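Local coordinates for disulfide bond protein A (Staphylococcus aureus, PDB 3BCI) that probably acts as a thiol-disulfide oxidoreductase of the DsbA subfamily, assisting oxidative protein folding through a redox-active disulfide, at residues A[28-41]-A[163-175]. Sequence-based numbering, arbitrary orientation.
Sequences ELDEKVMPKLRKNY and PYDYESYEKLLKD
In the thioredoxin fold of this DsbA, the active-site helix 24-42, which starts at the redox-active CxxC cysteines Cys23 and Cys26, packs against the C-terminal helix 166-174 on one side of the central sheet. The two axes pass 9.6 Å apart at a crossing angle of -43°. Tyr166 is a knob among Lys36, Leu37, Asn40 and Tyr41: with CG anti to the backbone N (chi1 165°), its ring reaches across to helix 24-42, where Lys36 CB lies over the ring centre, 3.6 Å from the centroid in a CH-pi contact. Tyr41 returns the arrangement, sitting among Tyr166, Glu170, Leu173 and Lys174, with Leu173 CD1 almost on the ring normal, 3.5 Å from its centroid. Nearer the CxxC end of the helix, Val33 CG1 covers one face of the Tyr169 ring, off-centre, whereas CG2 presses on the 163-165 backbone, 3.2 Å from Pro163 O. That carbonyl accepts a 2.7 Å hydrogen bond from Tyr169 OH, which ties the turn to its own helix while Leu29 CD1 packs beside the hydroxyl. A water donates to Lys32 O, which receives no helical bond from Lys36 N at the kink, and accepts from Tyr166 N. With no clear direct hydrogen bond between the segments, the joint rests mainly on apolar and CH-pi packing, supplemented by one bridging water, and the hydroxyl of the buried Tyr169 donates within its own segment.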
loop_
_atom_site.group_PDB
_atom_site.type_symbol
_atom_site.label_atom_id
_atom_site.label_comp_id
_atom_site.label_asym_id
_atom_site.label_seq_id
_atom_site.Cartn_x
_atom_site.Cartn_y
_atom_site.Cartn_z
ATOM N N GLU A 28 2.947 11.685 1.505
ATOM C CA GLU A 28 3.478 12.636 0.535
ATOM C C GLU A 28 3.862 11.942 -0.755
ATOM O O GLU A 28 3.597 12.451 -1.842
ATOM C CB GLU A 28 4.710 13.333 1.098
ATOM C CG GLU A 28 4.434 14.672 1.715
ATOM C CD GLU A 28 5.667 15.259 2.374
ATOM O OE1 GLU A 28 6.749 15.228 1.766
ATOM O OE2 GLU A 28 5.558 15.762 3.503
ATOM N N LEU A 29 4.508 10.785 -0.638
ATOM C CA LEU A 29 4.902 10.041 -1.826
ATOM C C LEU A 29 3.648 9.683 -2.622
ATOM O O LEU A 29 3.593 9.875 -3.837
ATOM C CB LEU A 29 5.670 8.776 -1.428
ATOM C CG LEU A 29 6.207 7.868 -2.546
ATOM C CD1 LEU A 29 7.341 7.013 -1.992
ATOM C CD2 LEU A 29 5.091 6.982 -3.110
ATOM N N ASP A 30 2.631 9.182 -1.933
ATOM C CA ASP A 30 1.391 8.801 -2.598
ATOM C C ASP A 30 0.779 9.967 -3.380
ATOM O O ASP A 30 0.417 9.821 -4.547
ATOM C CB ASP A 30 0.375 8.298 -1.573
ATOM C CG ASP A 30 -0.871 7.732 -2.221
ATOM O OD1 ASP A 30 -0.833 6.563 -2.670
ATOM O OD2 ASP A 30 -1.880 8.464 -2.293
ATOM N N GLU A 31 0.678 11.123 -2.733
ATOM C CA GLU A 31 0.088 12.311 -3.348
ATOM C C GLU A 31 0.900 12.849 -4.516
ATOM O O GLU A 31 0.343 13.260 -5.529
ATOM C CB GLU A 31 -0.056 13.431 -2.312
ATOM C CG GLU A 31 -0.758 13.030 -1.033
ATOM C CD GLU A 31 -0.701 14.121 0.025
ATOM O OE1 GLU A 31 0.387 14.701 0.217
ATOM O OE2 GLU A 31 -1.735 14.387 0.670
ATOM N N LYS A 32 2.219 12.844 -4.363
ATOM C CA LYS A 32 3.120 13.368 -5.384
ATOM C C LYS A 32 3.470 12.426 -6.533
ATOM O O LYS A 32 3.619 12.858 -7.678
ATOM C CB LYS A 32 4.426 13.819 -4.727
ATOM C CG LYS A 32 4.276 14.972 -3.743
ATOM C CD LYS A 32 5.623 15.320 -3.110
ATOM C CE LYS A 32 5.531 16.580 -2.258
ATOM N NZ LYS A 32 6.859 16.947 -1.695
ATOM N N VAL A 33 3.600 11.143 -6.225
ATOM C CA VAL A 33 4.017 10.161 -7.220
ATOM C C VAL A 33 2.957 9.287 -7.887
ATOM O O VAL A 33 2.932 9.150 -9.117
ATOM C CB VAL A 33 5.078 9.221 -6.595
ATOM C CG1 VAL A 33 5.442 8.111 -7.564
ATOM C CG2 VAL A 33 6.310 10.023 -6.194
ATOM N N MET A 34 2.098 8.686 -7.076
ATOM C CA MET A 34 1.094 7.762 -7.573
ATOM C C MET A 34 0.165 8.186 -8.708
ATOM O O MET A 34 -0.089 7.397 -9.615
ATOM C CB MET A 34 0.287 7.213 -6.395
ATOM C CG MET A 34 1.149 6.382 -5.433
ATOM S SD MET A 34 2.142 5.096 -6.280
ATOM C CE MET A 34 0.894 3.964 -6.732
ATOM N N PRO A 35 -0.349 9.426 -8.689
ATOM C CA PRO A 35 -1.239 9.808 -9.791
ATOM C C PRO A 35 -0.633 9.558 -11.175
ATOM O O PRO A 35 -1.262 8.946 -12.035
ATOM C CB PRO A 35 -1.498 11.288 -9.520
ATOM C CG PRO A 35 -1.483 11.345 -8.027
ATOM C CD PRO A 35 -0.264 10.504 -7.689
ATOM N N LYS A 36 0.595 10.022 -11.383
ATOM C CA LYS A 36 1.266 9.839 -12.665
ATOM C C LYS A 36 1.816 8.435 -12.864
ATOM O O LYS A 36 1.750 7.898 -13.966
ATOM C CB LYS A 36 2.412 10.838 -12.818
ATOM C CG LYS A 36 1.970 12.252 -13.099
ATOM C CD LYS A 36 3.176 13.165 -13.208
ATOM C CE LYS A 36 2.753 14.611 -13.328
ATOM N NZ LYS A 36 3.929 15.521 -13.335
ATOM N N LEU A 37 2.367 7.847 -11.806
ATOM C CA LEU A 37 2.922 6.500 -11.908
ATOM C C LEU A 37 1.806 5.532 -12.294
ATOM O O LEU A 37 1.987 4.649 -13.128
ATOM C CB LEU A 37 3.540 6.070 -10.573
ATOM C CG LEU A 37 4.332 4.761 -10.612
ATOM C CD1 LEU A 37 5.532 4.932 -11.547
ATOM C CD2 LEU A 37 4.797 4.388 -9.203
ATOM N N ARG A 38 0.647 5.723 -11.683
ATOM C CA ARG A 38 -0.515 4.886 -11.941
ATOM C C ARG A 38 -1.002 5.038 -13.382
ATOM O O ARG A 38 -1.243 4.057 -14.081
ATOM C CB ARG A 38 -1.634 5.270 -10.977
ATOM C CG ARG A 38 -2.932 4.560 -11.217
ATOM C CD ARG A 38 -3.991 5.020 -10.234
ATOM N NE ARG A 38 -5.215 4.261 -10.422
ATOM C CZ ARG A 38 -6.273 4.337 -9.631
ATOM N NH1 ARG A 38 -6.258 5.151 -8.582
ATOM N NH2 ARG A 38 -7.340 3.591 -9.887
ATOM N N LYS A 39 -1.137 6.275 -13.830
ATOM C CA LYS A 39 -1.614 6.530 -15.180
ATOM C C LYS A 39 -0.664 6.068 -16.273
ATOM O O LYS A 39 -1.089 5.488 -17.265
ATOM C CB LYS A 39 -1.893 8.024 -15.361
ATOM C CG LYS A 39 -2.344 8.401 -16.766
ATOM C CD LYS A 39 -2.704 9.874 -16.860
ATOM C CE LYS A 39 -3.218 10.227 -18.245
ATOM N NZ LYS A 39 -3.729 11.624 -18.303
ATOM N N ASN A 40 0.626 6.302 -16.089
ATOM C CA ASN A 40 1.592 5.949 -17.116
ATOM C C ASN A 40 2.256 4.587 -17.033
ATOM O O ASN A 40 2.847 4.134 -18.015
ATOM C CB ASN A 40 2.671 7.030 -17.177
ATOM C CG ASN A 40 2.088 8.411 -17.408
ATOM O OD1 ASN A 40 1.364 8.633 -18.378
ATOM N ND2 ASN A 40 2.399 9.345 -16.517
ATOM N N TYR A 41 2.170 3.916 -15.890
ATOM C CA TYR A 41 2.838 2.626 -15.790
ATOM C C TYR A 41 2.109 1.489 -15.092
ATOM O O TYR A 41 2.332 0.327 -15.428
ATOM C CB TYR A 41 4.211 2.787 -15.120
ATOM C CG TYR A 41 5.252 3.487 -15.959
ATOM C CD1 TYR A 41 5.453 4.861 -15.858
ATOM C CD2 TYR A 41 6.026 2.774 -16.870
ATOM C CE1 TYR A 41 6.401 5.508 -16.651
ATOM C CE2 TYR A 41 6.974 3.409 -17.665
ATOM C CZ TYR A 41 7.156 4.774 -17.551
ATOM O OH TYR A 41 8.096 5.395 -18.340
ATOM N N PRO A 163 12.335 9.232 -4.368
ATOM C CA PRO A 163 11.042 8.544 -4.312
ATOM C C PRO A 163 9.817 9.446 -4.277
ATOM O O PRO A 163 8.691 8.966 -4.379
ATOM C CB PRO A 163 11.176 7.676 -3.065
ATOM C CG PRO A 163 11.984 8.565 -2.158
ATOM C CD PRO A 163 13.067 9.069 -3.097
ATOM N N TYR A 164 10.036 10.751 -4.153
ATOM C CA TYR A 164 8.936 11.704 -4.115
ATOM C C TYR A 164 8.707 12.336 -5.477
ATOM O O TYR A 164 7.755 13.082 -5.666
ATOM C CB TYR A 164 9.234 12.814 -3.103
ATOM C CG TYR A 164 9.423 12.311 -1.692
ATOM C CD1 TYR A 164 8.329 11.944 -0.909
ATOM C CD2 TYR A 164 10.698 12.187 -1.143
ATOM C CE1 TYR A 164 8.497 11.465 0.383
ATOM C CE2 TYR A 164 10.878 11.709 0.153
ATOM C CZ TYR A 164 9.771 11.350 0.908
ATOM O OH TYR A 164 9.933 10.865 2.183
ATOM N N ASP A 165 9.575 12.026 -6.427
ATOM C CA ASP A 165 9.472 12.606 -7.759
ATOM C C ASP A 165 9.173 11.577 -8.845
ATOM O O ASP A 165 9.983 10.701 -9.131
ATOM C CB ASP A 165 10.773 13.354 -8.061
ATOM C CG ASP A 165 10.802 13.948 -9.448
ATOM O OD1 ASP A 165 9.721 14.207 -10.019
ATOM O OD2 ASP A 165 11.918 14.169 -9.959
ATOM N N TYR A 166 7.992 11.689 -9.444
ATOM C CA TYR A 166 7.591 10.769 -10.498
ATOM C C TYR A 166 8.664 10.615 -11.569
ATOM O O TYR A 166 8.938 9.502 -12.019
ATOM C CB TYR A 166 6.289 11.245 -11.149
ATOM C CG TYR A 166 5.998 10.576 -12.471
ATOM C CD1 TYR A 166 5.674 9.223 -12.535
ATOM C CD2 TYR A 166 6.087 11.288 -13.664
ATOM C CE1 TYR A 166 5.449 8.592 -13.758
ATOM C CE2 TYR A 166 5.865 10.670 -14.892
ATOM C CZ TYR A 166 5.547 9.324 -14.932
ATOM O OH TYR A 166 5.335 8.712 -16.145
ATOM N N GLU A 167 9.276 11.726 -11.975
ATOM C CA GLU A 167 10.298 11.681 -13.016
ATOM C C GLU A 167 11.502 10.829 -12.644
ATOM O O GLU A 167 12.226 10.351 -13.519
ATOM C CB GLU A 167 10.760 13.096 -13.374
ATOM C CG GLU A 167 9.611 14.059 -13.615
ATOM C CD GLU A 167 10.015 15.263 -14.439
ATOM O OE1 GLU A 167 11.101 15.827 -14.187
ATOM O OE2 GLU A 167 9.236 15.650 -15.335
ATOM N N SER A 168 11.726 10.639 -11.348
ATOM C CA SER A 168 12.851 9.823 -10.915
ATOM C C SER A 168 12.533 8.348 -11.173
ATOM O O SER A 168 13.431 7.537 -11.412
ATOM C CB SER A 168 13.141 10.062 -9.431
ATOM O OG SER A 168 14.321 9.384 -9.049
ATOM N N TYR A 169 11.252 8.000 -11.125
ATOM C CA TYR A 169 10.841 6.621 -11.393
ATOM C C TYR A 169 10.937 6.404 -12.898
ATOM O O TYR A 169 11.495 5.412 -13.369
ATOM C CB TYR A 169 9.394 6.383 -10.957
ATOM C CG TYR A 169 9.168 6.403 -9.466
ATOM C CD1 TYR A 169 8.919 5.220 -8.764
ATOM C CD2 TYR A 169 9.192 7.602 -8.755
ATOM C CE1 TYR A 169 8.699 5.233 -7.394
ATOM C CE2 TYR A 169 8.975 7.627 -7.384
ATOM C CZ TYR A 169 8.729 6.440 -6.709
ATOM O OH TYR A 169 8.518 6.464 -5.351
ATOM N N GLU A 170 10.374 7.347 -13.643
ATOM C CA GLU A 170 10.364 7.304 -15.097
ATOM C C GLU A 170 11.780 7.137 -15.632
ATOM O O GLU A 170 12.006 6.438 -16.624
ATOM C CB GLU A 170 9.733 8.591 -15.635
ATOM C CG GLU A 170 9.480 8.603 -17.124
ATOM C CD GLU A 170 8.622 9.778 -17.542
ATOM O OE1 GLU A 170 8.988 10.927 -17.215
ATOM O OE2 GLU A 170 7.582 9.554 -18.197
ATOM N N LYS A 171 12.734 7.769 -14.958
ATOM C CA LYS A 171 14.134 7.695 -15.348
ATOM C C LYS A 171 14.605 6.244 -15.367
ATOM O O LYS A 171 15.206 5.796 -16.341
ATOM C CB LYS A 171 14.977 8.522 -14.377
ATOM C CG LYS A 171 16.418 8.741 -14.796
ATOM C CD LYS A 171 17.056 9.797 -13.909
ATOM C CE LYS A 171 18.530 9.527 -13.692
ATOM N NZ LYS A 171 19.121 10.501 -12.734
ATOM N N LEU A 172 14.322 5.509 -14.296
ATOM C CA LEU A 172 14.711 4.104 -14.210
ATOM C C LEU A 172 13.918 3.218 -15.165
ATOM O O LEU A 172 14.434 2.225 -15.677
ATOM C CB LEU A 172 14.513 3.579 -12.784
ATOM C CG LEU A 172 15.623 3.853 -11.776
ATOM C CD1 LEU A 172 15.267 3.217 -10.439
ATOM C CD2 LEU A 172 16.930 3.286 -12.301
ATOM N N LEU A 173 12.663 3.585 -15.403
ATOM C CA LEU A 173 11.784 2.802 -16.262
ATOM C C LEU A 173 12.022 2.994 -17.754
ATOM O O LEU A 173 11.647 2.136 -18.551
ATOM C CB LEU A 173 10.317 3.112 -15.925
ATOM C CG LEU A 173 9.872 2.721 -14.510
ATOM C CD1 LEU A 173 8.510 3.306 -14.219
ATOM C CD2 LEU A 173 9.852 1.212 -14.368
ATOM N N LYS A 174 12.642 4.107 -18.139
ATOM C CA LYS A 174 12.894 4.355 -19.558
ATOM C C LYS A 174 13.629 3.199 -20.207
ATOM O O LYS A 174 13.143 2.602 -21.169
ATOM C CB LYS A 174 13.686 5.649 -19.767
ATOM C CG LYS A 174 12.810 6.886 -19.804
ATOM C CD LYS A 174 11.381 6.512 -20.194
ATOM C CE LYS A 174 10.437 7.700 -20.160
ATOM N NZ LYS A 174 10.752 8.694 -21.220
ATOM N N ASP A 175 14.813 2.900 -19.690
ATOM C CA ASP A 175 15.595 1.784 -20.194
ATOM C C ASP A 175 14.783 0.520 -19.900
ATOM O O ASP A 175 14.995 -0.091 -18.827
ATOM C CB ASP A 175 16.959 1.710 -19.494
ATOM C CG ASP A 175 17.191 2.861 -18.530
ATOM O OD1 ASP A 175 18.342 3.339 -18.446
ATOM O OD2 ASP A 175 16.234 3.285 -17.847
HETATM O O HOH W 1 6.163 13.689 -8.807
#